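Local coordinates for serine protease inhibitor (Schistosoma haematobium, PDB 3STO), which probably inhibits serine-type endopeptidases and has the serpin fold, at residues G45-T49 and I187-V191; S118-F122 and W163-Q167; Y127-F133 and I329-L335; D317-P321 and Y336-F340. One frame throughout, in Å; residues are numbered along the deposited sequence.

Contact 1 of 4, residues G45-T49 and I187-V191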
# COMPACT_ATOMS: atom_id res chain seq x y z
N GLY A 45 0.72 1.73 5.22
CA GLY A 45 2.12 1.98 5.40
C GLY A 45 2.41 3.46 5.51
O GLY A 45 3.34 3.83 6.21
N ILE A 46 1.63 4.30 4.83
CA ILE A 46 1.76 5.75 4.96
C ILE A 46 1.32 6.13 6.35
O ILE A 46 1.97 6.92 7.01
CB ILE A 46 0.86 6.55 3.97
CG1 ILE A 46 0.78 5.90 2.58
CG2 ILE A 46 1.30 8.00 3.88
CD1 ILE A 46 2.12 5.73 1.91
N LEU A 47 0.20 5.55 6.80
CA LEU A 47 -0.31 5.76 8.17
C LEU A 47 0.68 5.36 9.28
O LEU A 47 0.88 6.11 10.21
CB LEU A 47 -1.65 5.04 8.36
CG LEU A 47 -2.41 5.31 9.66
CD1 LEU A 47 -3.90 5.28 9.43
CD2 LEU A 47 -2.03 4.31 10.73
N PHE A 48 1.29 4.18 9.18
CA PHE A 48 2.28 3.75 10.17
C PHE A 48 3.53 4.63 10.18
O PHE A 48 4.08 4.91 11.22
CB PHE A 48 2.72 2.30 9.91
CG PHE A 48 1.63 1.28 10.07
CD1 PHE A 48 0.34 1.66 10.42
CD2 PHE A 48 1.89 -0.08 9.89
CE1 PHE A 48 -0.67 0.71 10.57
CE2 PHE A 48 0.89 -1.03 10.05
CZ PHE A 48 -0.39 -0.64 10.38
N THR A 49 4.00 5.05 9.00
CA THR A 49 5.21 5.84 8.90
C THR A 49 5.01 7.25 9.46
O THR A 49 5.76 7.72 10.31
CB THR A 49 5.64 5.98 7.47
OG1 THR A 49 5.96 4.68 6.96
CG2 THR A 49 6.83 6.92 7.37
N ILE A 187 15.25 11.39 5.70
CA ILE A 187 14.43 10.69 4.73
C ILE A 187 13.66 9.54 5.36
O ILE A 187 14.21 8.74 6.11
CB ILE A 187 15.29 10.13 3.62
CG1 ILE A 187 15.82 11.28 2.74
CG2 ILE A 187 14.47 9.10 2.81
CD1 ILE A 187 16.67 10.80 1.57
N LEU A 188 12.37 9.51 5.09
CA LEU A 188 11.50 8.40 5.51
C LEU A 188 11.20 7.50 4.31
O LEU A 188 10.89 8.00 3.21
CB LEU A 188 10.19 8.92 6.08
CG LEU A 188 10.20 9.87 7.27
CD1 LEU A 188 8.78 10.33 7.56
CD2 LEU A 188 10.79 9.16 8.46
N VAL A 189 11.29 6.20 4.54
CA VAL A 189 11.10 5.16 3.53
C VAL A 189 10.11 4.10 4.06
O VAL A 189 10.35 3.46 5.07
CB VAL A 189 12.43 4.47 3.12
CG1 VAL A 189 12.21 3.52 1.96
CG2 VAL A 189 13.47 5.48 2.71
N ASN A 190 8.98 3.95 3.38
CA ASN A 190 8.03 2.89 3.71
C ASN A 190 8.03 1.71 2.70
O ASN A 190 8.03 1.89 1.49
CB ASN A 190 6.60 3.42 3.94
CG ASN A 190 5.63 2.28 4.32
OD1 ASN A 190 4.83 1.81 3.51
ND2 ASN A 190 5.73 1.82 5.56
N VAL A 191 8.07 0.50 3.25
CA VAL A 191 8.01 -0.73 2.49
C VAL A 191 6.83 -1.56 2.99
O VAL A 191 6.65 -1.77 4.20
CB VAL A 191 9.30 -1.56 2.67
CG1 VAL A 191 9.11 -2.95 2.08
CG2 VAL A 191 10.49 -0.85 2.04
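N190 reaches from its strand to the first two turns of helix 43-55, at G45 and T49. With CG anti to the backbone N (chi1 -179°), the side chain runs straight off the strand. Its CB passes 3.3 Å from OG1 of T49, and CG then lies 3.3 Å from O of G45. At the tip, OD1 rests 3.3 Å from CA of G45, possible because glycine offers no side chain there. ND2 sits 3.2 Å from O of G45, but at an angle too poor for a hydrogen bond. The better-placed partner of the amide lies elsewhere: OD1 accepts from NE2 of Q342, and ND2 also makes a weak hydrogen bond to OG1 of T119.

T49 has its hydroxyl beside its own backbone N (chi1 -64°), where it donates back to O of G45 at 2.9 Å, tilted 20° from the carbonyl plane. The same oxygen also takes the backbone N-H of T49, giving it two donors from one residue. T119 OG1 is a further hydrogen-bond partner of the T49 hydroxyl. The methyl CG2 of T49 slides past L188, coming within 3.9 Å of its CD1.

All the touching residues are buried. Helix 43-55 packs against one face of the sheet at strand 186-197, with strand 112-124 on one side supplying T119 and strand 339-348 on the other supplying Q342 and F340. The position corresponds to the shutter region of serpins, where the helix backs the middle of the main sheet.

Contact 2 of 4, residues S118-F122 and W163-Q167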
# COMPACT_ATOMS: atom_id res chain seq x y z
N SER A 118 7.39 -2.14 6.98
CA SER A 118 8.70 -1.61 7.36
C SER A 118 8.81 -0.12 7.13
O SER A 118 8.55 0.39 6.02
CB SER A 118 9.82 -2.31 6.60
OG SER A 118 9.85 -3.69 6.89
N THR A 119 9.20 0.58 8.20
CA THR A 119 9.54 1.99 8.11
C THR A 119 11.00 2.24 8.49
O THR A 119 11.44 1.88 9.58
CB THR A 119 8.63 2.85 8.98
OG1 THR A 119 7.31 2.79 8.45
CG2 THR A 119 9.10 4.30 8.98
N GLY A 120 11.76 2.83 7.56
CA GLY A 120 13.10 3.26 7.86
C GLY A 120 13.14 4.76 8.02
O GLY A 120 12.69 5.51 7.14
N ILE A 121 13.64 5.20 9.16
CA ILE A 121 13.85 6.61 9.43
C ILE A 121 15.33 6.86 9.21
O ILE A 121 16.16 6.33 9.94
CB ILE A 121 13.42 6.95 10.89
CG1 ILE A 121 11.91 6.73 11.09
CG2 ILE A 121 13.82 8.36 11.28
CD1 ILE A 121 11.43 6.85 12.57
N PHE A 122 15.69 7.63 8.19
CA PHE A 122 17.10 7.88 7.89
C PHE A 122 17.49 9.33 8.23
O PHE A 122 17.09 10.27 7.55
CB PHE A 122 17.46 7.53 6.44
CG PHE A 122 17.22 6.09 6.08
CD1 PHE A 122 18.18 5.12 6.34
CD2 PHE A 122 16.02 5.69 5.49
CE1 PHE A 122 17.96 3.79 6.03
CE2 PHE A 122 15.78 4.36 5.18
CZ PHE A 122 16.74 3.41 5.44
N TRP A 163 19.05 -1.25 2.95
CA TRP A 163 17.96 -1.45 3.87
C TRP A 163 16.76 -1.93 3.09
O TRP A 163 16.09 -2.88 3.50
CB TRP A 163 17.61 -0.15 4.62
CG TRP A 163 16.48 -0.37 5.60
CD1 TRP A 163 16.58 -0.92 6.84
CD2 TRP A 163 15.09 -0.06 5.42
NE1 TRP A 163 15.36 -0.95 7.46
CE2 TRP A 163 14.42 -0.44 6.61
CE3 TRP A 163 14.35 0.49 4.37
CZ2 TRP A 163 13.03 -0.30 6.77
CZ3 TRP A 163 12.97 0.65 4.54
CH2 TRP A 163 12.33 0.25 5.73
N VAL A 164 16.47 -1.26 1.98
CA VAL A 164 15.30 -1.55 1.20
C VAL A 164 15.40 -2.97 0.67
O VAL A 164 14.50 -3.79 0.90
CB VAL A 164 15.15 -0.56 0.04
CG1 VAL A 164 13.98 -0.98 -0.85
CG2 VAL A 164 14.92 0.87 0.58
N ASP A 165 16.49 -3.26 -0.02
CA ASP A 165 16.82 -4.62 -0.43
C ASP A 165 16.57 -5.67 0.67
O ASP A 165 16.02 -6.74 0.40
CB ASP A 165 18.26 -4.67 -0.90
CG ASP A 165 18.62 -6.00 -1.54
OD1 ASP A 165 19.02 -6.92 -0.80
OD2 ASP A 165 18.50 -6.11 -2.79
N GLN A 166 16.95 -5.38 1.91
CA GLN A 166 16.73 -6.32 3.00
C GLN A 166 15.25 -6.53 3.33
O GLN A 166 14.88 -7.58 3.85
CB GLN A 166 17.50 -5.89 4.26
N GLN A 167 14.42 -5.54 3.05
CA GLN A 167 13.00 -5.63 3.44
C GLN A 167 12.15 -6.27 2.34
O GLN A 167 11.12 -6.88 2.60
CB GLN A 167 12.44 -4.24 3.77
CG GLN A 167 13.37 -3.39 4.56
CD GLN A 167 13.54 -3.90 5.96
OE1 GLN A 167 12.59 -4.36 6.60
NE2 GLN A 167 14.76 -3.81 6.46
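S118 OG donates to OE1 of Q167 at 2.8 Å, tilted 27° from the carbonyl plane, and this is the hydrogen bond that joins the strand to the helix. The glutamine chain bends at chi2 (-69°), which brings its amide back over the indole of W163: CG of Q167 stands over the centre of the ring system on one face. NE2 of Q167 makes a weak bond to O of W163, so the amide oxygen is held firmly and its nitrogen weakly.

The opposite face of W163 is turned to the strand. CA of G120 lies over the six-membered ring, 3.9 Å from its centroid, a CH-pi contact to a residue with no side chain to hold the indole off. Close by, CH2 of W163 comes to 3.2 Å from N of G120. F122 fills the part of this face nearer the helix backbone, pointing its edge at the five-membered ring with the planes 82° apart. Its CZ also meets CB of W163 at 3.8 Å. The indole is thus sandwiched between strand and glutamine, and its NE1 is hydrogen-bonded to E144 on the adjoining strand 143-148.

V189 and V191 of strand 186-197 also touch W163, which therefore spans two strands. The helix segment 163-167 runs nearly antiparallel to strand segment 118-122, on the face of the sheet away from helix 43-55, as helix F does over sheet A in serpins.

Contact 3 of 4, residues Y127-F133 and I329-L335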
# COMPACT_ATOMS: atom_id res chain seq x y z
N TYR A 127 23.10 15.09 13.54
CA TYR A 127 22.01 15.34 14.50
C TYR A 127 22.07 14.45 15.74
O TYR A 127 22.27 13.24 15.65
CB TYR A 127 20.64 15.20 13.82
CG TYR A 127 20.24 16.37 12.95
CD1 TYR A 127 19.63 17.49 13.50
CD2 TYR A 127 20.47 16.35 11.58
CE1 TYR A 127 19.26 18.57 12.71
CE2 TYR A 127 20.10 17.43 10.78
CZ TYR A 127 19.50 18.54 11.36
OH TYR A 127 19.13 19.61 10.57
N GLU A 128 21.89 15.08 16.90
CA GLU A 128 21.84 14.39 18.17
C GLU A 128 20.42 13.86 18.38
O GLU A 128 19.46 14.54 18.06
CB GLU A 128 22.21 15.35 19.31
CG GLU A 128 21.95 14.78 20.72
CD GLU A 128 22.37 15.72 21.85
OE1 GLU A 128 22.92 16.81 21.58
OE2 GLU A 128 22.15 15.36 23.03
N VAL A 129 20.31 12.68 18.96
CA VAL A 129 19.04 11.98 18.95
C VAL A 129 18.58 11.67 20.36
O VAL A 129 19.21 10.90 21.07
CB VAL A 129 19.17 10.67 18.13
CG1 VAL A 129 17.89 9.81 18.21
CG2 VAL A 129 19.55 10.99 16.67
N GLU A 130 17.46 12.28 20.76
CA GLU A 130 16.96 12.11 22.12
C GLU A 130 16.93 10.62 22.44
O GLU A 130 16.49 9.82 21.63
CB GLU A 130 15.55 12.72 22.28
CG GLU A 130 15.41 14.19 21.89
CD GLU A 130 16.23 15.10 22.77
OE1 GLU A 130 16.90 14.57 23.68
OE2 GLU A 130 16.22 16.34 22.56
N ARG A 131 17.39 10.27 23.63
CA ARG A 131 17.32 8.90 24.14
C ARG A 131 15.89 8.32 24.19
O ARG A 131 15.68 7.14 23.92
CB ARG A 131 17.95 8.82 25.53
N ARG A 132 14.91 9.15 24.55
CA ARG A 132 13.53 8.65 24.64
C ARG A 132 12.99 8.23 23.26
O ARG A 132 12.21 7.29 23.14
CB ARG A 132 12.61 9.69 25.26
CG ARG A 132 13.24 10.46 26.43
N PHE A 133 13.42 8.95 22.23
CA PHE A 133 12.96 8.67 20.88
C PHE A 133 13.62 7.39 20.40
O PHE A 133 12.94 6.44 19.97
CB PHE A 133 13.34 9.81 19.93
CG PHE A 133 12.95 9.56 18.50
CD1 PHE A 133 11.61 9.56 18.12
CD2 PHE A 133 13.93 9.34 17.54
CE1 PHE A 133 11.24 9.34 16.80
CE2 PHE A 133 13.57 9.11 16.20
CZ PHE A 133 12.22 9.12 15.83
N ILE A 329 12.74 14.42 18.70
CA ILE A 329 13.78 13.60 18.08
C ILE A 329 15.20 14.16 18.31
O ILE A 329 16.15 13.41 18.54
CB ILE A 329 13.57 13.48 16.55
CG1 ILE A 329 12.25 12.78 16.22
CG2 ILE A 329 14.76 12.79 15.89
CD1 ILE A 329 11.91 12.80 14.72
N THR A 330 15.32 15.48 18.22
CA THR A 330 16.61 16.15 18.33
C THR A 330 16.50 17.56 18.94
O THR A 330 15.56 18.31 18.65
CB THR A 330 17.27 16.26 16.93
OG1 THR A 330 18.57 16.87 17.04
CG2 THR A 330 16.42 17.11 16.03
N PRO A 331 17.47 17.93 19.79
CA PRO A 331 17.53 19.32 20.25
C PRO A 331 18.01 20.20 19.10
O PRO A 331 17.70 21.40 19.06
CB PRO A 331 18.59 19.27 21.35
CG PRO A 331 19.43 18.11 21.02
CD PRO A 331 18.50 17.09 20.41
N ASN A 332 18.75 19.61 18.17
CA ASN A 332 19.24 20.37 17.02
C ASN A 332 18.07 20.83 16.16
O ASN A 332 17.32 20.01 15.60
CB ASN A 332 20.26 19.56 16.20
CG ASN A 332 21.38 18.97 17.07
OD1 ASN A 332 21.90 17.88 16.79
ND2 ASN A 332 21.74 19.68 18.13
N PRO A 333 17.86 22.14 16.07
CA PRO A 333 16.70 22.59 15.31
C PRO A 333 16.99 22.48 13.81
O PRO A 333 18.12 22.14 13.41
CB PRO A 333 16.54 24.05 15.75
CG PRO A 333 17.94 24.49 16.03
CD PRO A 333 18.67 23.27 16.58
N ASN A 334 15.98 22.75 12.99
CA ASN A 334 16.11 22.57 11.55
C ASN A 334 16.01 21.12 11.06
O ASN A 334 16.13 20.90 9.87
CB ASN A 334 17.41 23.18 11.03
CG ASN A 334 17.48 24.67 11.24
OD1 ASN A 334 16.46 25.37 11.14
ND2 ASN A 334 18.68 25.17 11.52
N LEU A 335 15.84 20.15 11.95
CA LEU A 335 15.49 18.81 11.49
C LEU A 335 14.11 18.86 10.87
O LEU A 335 13.14 19.27 11.52
CB LEU A 335 15.48 17.78 12.62
CG LEU A 335 15.21 16.36 12.12
CD1 LEU A 335 16.31 15.86 11.18
CD2 LEU A 335 15.03 15.41 13.26
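T330 and N332 hold both polar atoms of the E128 backbone, although the two segments form no strand pair. T330 OG1 donates to O of E128 at 2.7 Å, in the carbonyl plane, and also accepts the N-H of N332, closing an ST turn. That turn presents the N332 side chain, whose OD1 takes the N-H of E128 at 2.8 Å in a nearly straight bond (170°). E128 is therefore gripped at both its N and its O by side chains two residues apart. T330 has OG1 anti to its backbone N (chi1 -177°), which aims the hydroxyl across the contact but puts CG2 in the crowded position between N and the carbonyl carbon.

A backbone bond follows further along, E130 N to O of I329 at 2.8 Å, and the same oxygen receives a CA-H contact from V129. E130 is the residue just before helix 131-138.

Apolar groups close the two ends. CD1 of L335 stands over the centre of the Y127 ring, 4.0 Å from its centroid, while OG1 of T330 lies at the ring's edge. CG1 of I329 covers the F133 ring in the same way, 3.6 Å from the centroid, with CG2 and CD1 also against it.

Both hydrogen-bonding functions of the buried T330 hydroxyl are used, one as donor and one as acceptor, which fixes its rotation and ties the two loops together through polar bonds flanked by ring-to-alkyl packing.

Contact 4 of 4, residues D317-P321 and Y336-F340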
# COMPACT_ATOMS: atom_id res chain seq x y z
N ASP A 317 3.99 21.31 8.17
CA ASP A 317 5.16 21.73 8.96
C ASP A 317 6.28 20.71 8.96
O ASP A 317 7.44 21.09 9.03
CB ASP A 317 4.80 22.02 10.40
CG ASP A 317 3.96 23.25 10.55
OD1 ASP A 317 3.49 23.80 9.52
OD2 ASP A 317 3.76 23.65 11.73
N LEU A 318 5.93 19.42 8.93
CA LEU A 318 6.92 18.35 8.90
C LEU A 318 7.97 18.56 7.79
O LEU A 318 9.12 18.14 7.91
CB LEU A 318 6.22 17.02 8.62
CG LEU A 318 6.46 15.71 9.38
CD1 LEU A 318 6.12 14.57 8.46
CD2 LEU A 318 7.86 15.57 9.94
N PHE A 319 7.55 19.19 6.69
CA PHE A 319 8.35 19.22 5.47
C PHE A 319 9.06 20.54 5.25
O PHE A 319 9.61 20.79 4.20
CB PHE A 319 7.50 18.84 4.25
CG PHE A 319 6.79 17.51 4.41
CD1 PHE A 319 7.52 16.34 4.56
CD2 PHE A 319 5.41 17.45 4.45
CE1 PHE A 319 6.89 15.13 4.73
CE2 PHE A 319 4.75 16.24 4.61
CZ PHE A 319 5.49 15.07 4.76
N ASP A 320 9.07 21.36 6.29
CA ASP A 320 9.52 22.73 6.18
C ASP A 320 10.54 23.08 7.27
O ASP A 320 10.24 23.02 8.46
CB ASP A 320 8.30 23.66 6.23
CG ASP A 320 8.67 25.12 6.21
OD1 ASP A 320 9.85 25.45 5.95
OD2 ASP A 320 7.77 25.96 6.45
N PRO A 321 11.75 23.44 6.84
CA PRO A 321 12.89 23.84 7.69
C PRO A 321 12.52 24.88 8.76
O PRO A 321 13.03 24.79 9.86
CB PRO A 321 13.85 24.49 6.70
CG PRO A 321 13.52 23.85 5.40
CD PRO A 321 12.05 23.57 5.41
N TYR A 336 14.02 18.46 9.61
CA TYR A 336 12.73 18.28 8.96
C TYR A 336 12.84 17.16 7.95
O TYR A 336 13.95 16.68 7.65
CB TYR A 336 12.28 19.56 8.26
CG TYR A 336 13.15 19.89 7.07
CD1 TYR A 336 14.43 20.41 7.25
CD2 TYR A 336 12.68 19.67 5.77
CE1 TYR A 336 15.22 20.73 6.16
CE2 TYR A 336 13.47 19.98 4.68
CZ TYR A 336 14.73 20.50 4.88
OH TYR A 336 15.51 20.81 3.79
N VAL A 337 11.71 16.74 7.41
CA VAL A 337 11.72 15.61 6.49
C VAL A 337 11.93 16.10 5.06
O VAL A 337 11.14 16.90 4.56
CB VAL A 337 10.44 14.77 6.63
CG1 VAL A 337 10.33 13.75 5.46
CG2 VAL A 337 10.42 14.07 7.98
N ASN A 338 12.99 15.64 4.40
CA ASN A 338 13.23 16.03 3.01
C ASN A 338 12.38 15.19 2.06
O ASN A 338 11.73 15.73 1.16
CB ASN A 338 14.70 15.85 2.64
CG ASN A 338 15.61 16.78 3.38
OD1 ASN A 338 16.05 16.48 4.50
ND2 ASN A 338 15.90 17.93 2.77
N GLU A 339 12.39 13.87 2.25
CA GLU A 339 11.66 12.95 1.36
C GLU A 339 10.89 11.89 2.15
O GLU A 339 11.32 11.41 3.20
CB GLU A 339 12.61 12.26 0.39
CG GLU A 339 13.64 13.18 -0.24
CD GLU A 339 14.62 12.43 -1.15
OE1 GLU A 339 14.18 11.53 -1.90
OE2 GLU A 339 15.84 12.74 -1.10
N PHE A 340 9.73 11.54 1.63
CA PHE A 340 8.86 10.58 2.25
C PHE A 340 8.44 9.70 1.06
O PHE A 340 7.67 10.09 0.19
CB PHE A 340 7.70 11.31 2.93
CG PHE A 340 6.78 10.42 3.73
CD1 PHE A 340 6.56 9.12 3.38
CD2 PHE A 340 6.14 10.91 4.85
CE1 PHE A 340 5.69 8.31 4.11
CE2 PHE A 340 5.27 10.10 5.59
CZ PHE A 340 5.05 8.80 5.20
O HOH W 1 10.87 18.86 2.41
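The backbones meet through one nearly straight bond, V337 N to O of L318 at 3.0 Å (175°), the donor approaching almost along the C=O axis. A water lies 2.9 Å from O of F319 and 2.9 Å from O of V337, placed to donate to either, though more acceptors than protons are within its reach.

P321 packs flat on Y336: its CG stands over one face of the ring, 3.7 Å from the centroid, shifted toward the rim. Y336 has CG between its backbone N and carbonyl carbon (chi1 68°), which turns the ring back against the proline, and OD1 of N338 lies above the other face.

This is the chain leading into strand 339-348, which lies beside strand 186-197 in the main sheet of the serpin fold, and segment 317-321 packs on Y336 and V337, with F319 reaching as far as F340.

V337 divides its branches. CG2 meets CD2 of L318 at 3.6 Å, while CG1 lies alongside the F319 ring, 3.8 Å from CE1. F319 shows its edge to O of V337, and its CZ comes to 4.2 Å from CD2 of F340. Beyond them, L318 and F340 both reach L50 of helix 43-55, and F319 and F340 both touch V307 of helix 307-312.

Contacts 1 and 2 sit on the two sides of the same pair of strands, their centres about 9 Å apart. They are joined where T49 OG1 meets T119 OG1 at 2.8 Å, and where F122 N lies 2.8 Å from I187 O. Contact 4 connects to contact 1 through L188 N and E339 O, 2.9 Å apart, and through the ring of F340 against T49. Contact 3 lies at the periphery, its centre about 20 Å from that of contact 2, which it reaches through F133 packing on I121. It adjoins contact 4 directly in sequence, since 329-335 runs straight into 336-340, with centres about 14 Å apart.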